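Local coordinates for protein ATP-dependent Clp protease proteolytic subunit (Listeria monocytogenes, PDB 4JCQ) that probably cleaves peptide bonds in misfolded proteins as a serine protease, the proteolytic subunit of the ATP-dependent Clp machine, at residues Tyr155-Ile158 / Ser159-Asp163. Sequence-based numbering, arbitrary orientation.
Sequences YEQI and SKDTD
Gln157 and Asp161 meet one helical turn apart, side chain to side chain. Gln157 NE2 donates to Asp161 OD2 at 2.8 Å, and the bond is nearly straight (165° at the hydrogen). The oxygen lies in the amide plane of Gln157. The amide, however, comes from above the carboxylate plane, and the two flat groups are turned 52° against each other. The Gln157 chain leaves with CG anti to the backbone N and then bends at chi2 (63°), which folds the amide down the helix toward Asp161. A water accepts a hydrogen bond from Lys160 NZ at 2.8 Å and a weak one from Gln157 NE2, linking the lysine to the same amide.

On another side of the helix, Ile158 CG2 packs against Thr162 CG2 at 3.8 Å. Tyr155 lays CE2 4.0 Å from Ser159 CB. Beneath these pairs runs the regular i to i+4 ladder of helix 155-162. Ser159 N binds Tyr155 O, and Thr162 N binds Ile158 O, both at 2.8 Å. Lys160 N binds Glu156 O and Asp161 N binds Gln157 O, each at 3.1 Å.

The second shell fixes the polar ends. Tyr176 OH from helix 170-176 also bonds Asp161 OD2, while OD1 forms a salt bridge with Arg164. Thr162 OG1 pairs with Asn144 of helix 133-151, and the Thr162 backbone is hydrogen-bonded to Gln117. The Thr162 side chain lies about 6 Å from that of His116, a predicted active-site residue.

The buried carboxylate of Asp161 is thus met by an amide, a hydroxyl and a guanidinium group. These partners probably favour its charged form, and the Tyr176 bond joins this short helix to helix 170-176.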
ATOM      1  N   TYR H 155      41.716 -23.384  -8.243  1.00 35.71           N
ATOM      2  CA  TYR H 155      41.062 -23.343  -6.939  1.00 36.75           C
ATOM      3  C   TYR H 155      41.819 -22.437  -5.968  1.00 36.84           C
ATOM      4  O   TYR H 155      41.204 -21.657  -5.241  1.00 34.80           O
ATOM      5  CB  TYR H 155      40.916 -24.751  -6.345  1.00 37.81           C
ATOM      6  CG  TYR H 155      40.225 -24.761  -4.995  1.00 37.44           C
ATOM      7  CD1 TYR H 155      38.842 -24.906  -4.901  1.00 35.04           C
ATOM      8  CD2 TYR H 155      40.956 -24.610  -3.814  1.00 38.39           C
ATOM      9  CE1 TYR H 155      38.207 -24.907  -3.670  1.00 34.41           C
ATOM     10  CE2 TYR H 155      40.327 -24.604  -2.579  1.00 38.81           C
ATOM     11  CZ  TYR H 155      38.953 -24.754  -2.513  1.00 37.75           C
ATOM     12  OH  TYR H 155      38.325 -24.752  -1.292  1.00 40.94           O
ATOM     13  N   GLU H 156      43.148 -22.544  -5.973  1.00 38.08           N
ATOM     14  CA  GLU H 156      44.007 -21.782  -5.065  1.00 40.61           C
ATOM     15  C   GLU H 156      43.902 -20.271  -5.277  1.00 36.67           C
ATOM     16  O   GLU H 156      43.881 -19.508  -4.308  1.00 35.71           O
ATOM     17  CB  GLU H 156      45.463 -22.241  -5.194  1.00 46.87           C
ATOM     18  CG  GLU H 156      46.352 -21.830  -4.029  1.00 54.88           C
ATOM     19  CD  GLU H 156      47.746 -22.427  -4.102  1.00 66.81           C
ATOM     20  OE1 GLU H 156      48.719 -21.691  -3.837  1.00 72.35           O
ATOM     21  OE2 GLU H 156      47.875 -23.629  -4.423  1.00 72.25           O
ATOM     22  N   GLN H 157      43.839 -19.846  -6.538  1.00 34.56           N
ATOM     23  CA  GLN H 157      43.680 -18.430  -6.872  1.00 33.86           C
ATOM     24  C   GLN H 157      42.338 -17.895  -6.372  1.00 30.98           C
ATOM     25  O   GLN H 157      42.281 -16.825  -5.760  1.00 30.20           O
ATOM     26  CB  GLN H 157      43.830 -18.199  -8.382  1.00 34.38           C
ATOM     27  CG  GLN H 157      43.808 -16.735  -8.808  1.00 35.43           C
ATOM     28  CD  GLN H 157      44.969 -15.932  -8.244  1.00 38.26           C
ATOM     29  OE1 GLN H 157      46.131 -16.301  -8.404  1.00 40.62           O
ATOM     30  NE2 GLN H 157      44.656 -14.823  -7.587  1.00 38.78           N
ATOM     31  N   ILE H 158      41.274 -18.655  -6.626  1.00 28.13           N
ATOM     32  CA  ILE H 158      39.925 -18.282  -6.198  1.00 28.69           C
ATOM     33  C   ILE H 158      39.819 -18.246  -4.670  1.00 28.75           C
ATOM     34  O   ILE H 158      39.268 -17.301  -4.106  1.00 26.99           O
ATOM     35  CB  ILE H 158      38.849 -19.216  -6.808  1.00 27.16           C
ATOM     36  CG1 ILE H 158      38.863 -19.140  -8.345  1.00 27.52           C
ATOM     37  CG2 ILE H 158      37.461 -18.901  -6.255  1.00 26.22           C
ATOM     38  CD1 ILE H 158      38.681 -17.750  -8.930  1.00 26.46           C
ATOM     39  N   SER H 159      40.363 -19.275  -4.019  1.00 29.94           N
ATOM     40  CA  SER H 159      40.355 -19.381  -2.558  1.00 31.62           C
ATOM     41  C   SER H 159      41.012 -18.174  -1.885  1.00 32.02           C
ATOM     42  O   SER H 159      40.530 -17.684  -0.861  1.00 31.95           O
ATOM     43  CB  SER H 159      41.045 -20.674  -2.111  1.00 34.44           C
ATOM     44  OG  SER H 159      40.923 -20.860  -0.712  1.00 38.97           O
ATOM     45  N   LYS H 160      42.110 -17.701  -2.470  1.00 32.17           N
ATOM     46  CA  LYS H 160      42.783 -16.498  -1.994  1.00 34.22           C
ATOM     47  C   LYS H 160      41.897 -15.263  -2.185  1.00 32.27           C
ATOM     48  O   LYS H 160      41.734 -14.458  -1.268  1.00 30.66           O
ATOM     49  CB  LYS H 160      44.120 -16.316  -2.723  1.00 37.75           C
ATOM     50  CG  LYS H 160      44.902 -15.078  -2.314  1.00 42.45           C
ATOM     51  CD  LYS H 160      46.088 -14.841  -3.237  1.00 48.47           C
ATOM     52  CE  LYS H 160      46.768 -13.517  -2.932  1.00 54.93           C
ATOM     53  NZ  LYS H 160      47.921 -13.261  -3.842  1.00 57.26           N
ATOM     54  N   ASP H 161      41.309 -15.143  -3.371  1.00 30.77           N
ATOM     55  CA  ASP H 161      40.589 -13.935  -3.764  1.00 30.18           C
ATOM     56  C   ASP H 161      39.190 -13.780  -3.156  1.00 27.34           C
ATOM     57  O   ASP H 161      38.723 -12.657  -2.971  1.00 27.68           O
ATOM     58  CB  ASP H 161      40.559 -13.810  -5.291  1.00 31.75           C
ATOM     59  CG  ASP H 161      41.931 -13.501  -5.880  1.00 34.59           C
ATOM     60  OD1 ASP H 161      42.837 -13.085  -5.122  1.00 34.06           O
ATOM     61  OD2 ASP H 161      42.106 -13.663  -7.106  1.00 31.47           O
ATOM     62  N   THR H 162      38.531 -14.893  -2.835  1.00 25.58           N
ATOM     63  CA  THR H 162      37.228 -14.834  -2.157  1.00 25.03           C
ATOM     64  C   THR H 162      37.364 -14.432  -0.686  1.00 25.64           C
ATOM     65  O   THR H 162      36.392 -13.986  -0.068  1.00 24.13           O
ATOM     66  CB  THR H 162      36.439 -16.159  -2.250  1.00 24.36           C
ATOM     67  OG1 THR H 162      37.231 -17.237  -1.736  1.00 23.63           O
ATOM     68  CG2 THR H 162      36.031 -16.454  -3.690  1.00 23.91           C
ATOM     69  N   ASP H 163      38.568 -14.596  -0.135  1.00 27.30           N
ATOM     70  CA  ASP H 163      38.833 -14.267   1.264  1.00 29.17           C
ATOM     71  C   ASP H 163      39.531 -12.914   1.448  1.00 30.82           C
ATOM     72  O   ASP H 163      40.088 -12.633   2.512  1.00 32.27           O
ATOM     73  CB  ASP H 163      39.632 -15.385   1.944  1.00 31.04           C
ATOM     74  CG  ASP H 163      39.338 -15.488   3.430  1.00 33.46           C
ATOM     75  OD1 ASP H 163      40.282 -15.707   4.213  1.00 35.52           O
ATOM     76  OD2 ASP H 163      38.161 -15.341   3.820  1.00 35.31           O
TER
HETATM   77  O   HOH W   1      47.052 -12.778  -6.493  1.00 63.84           O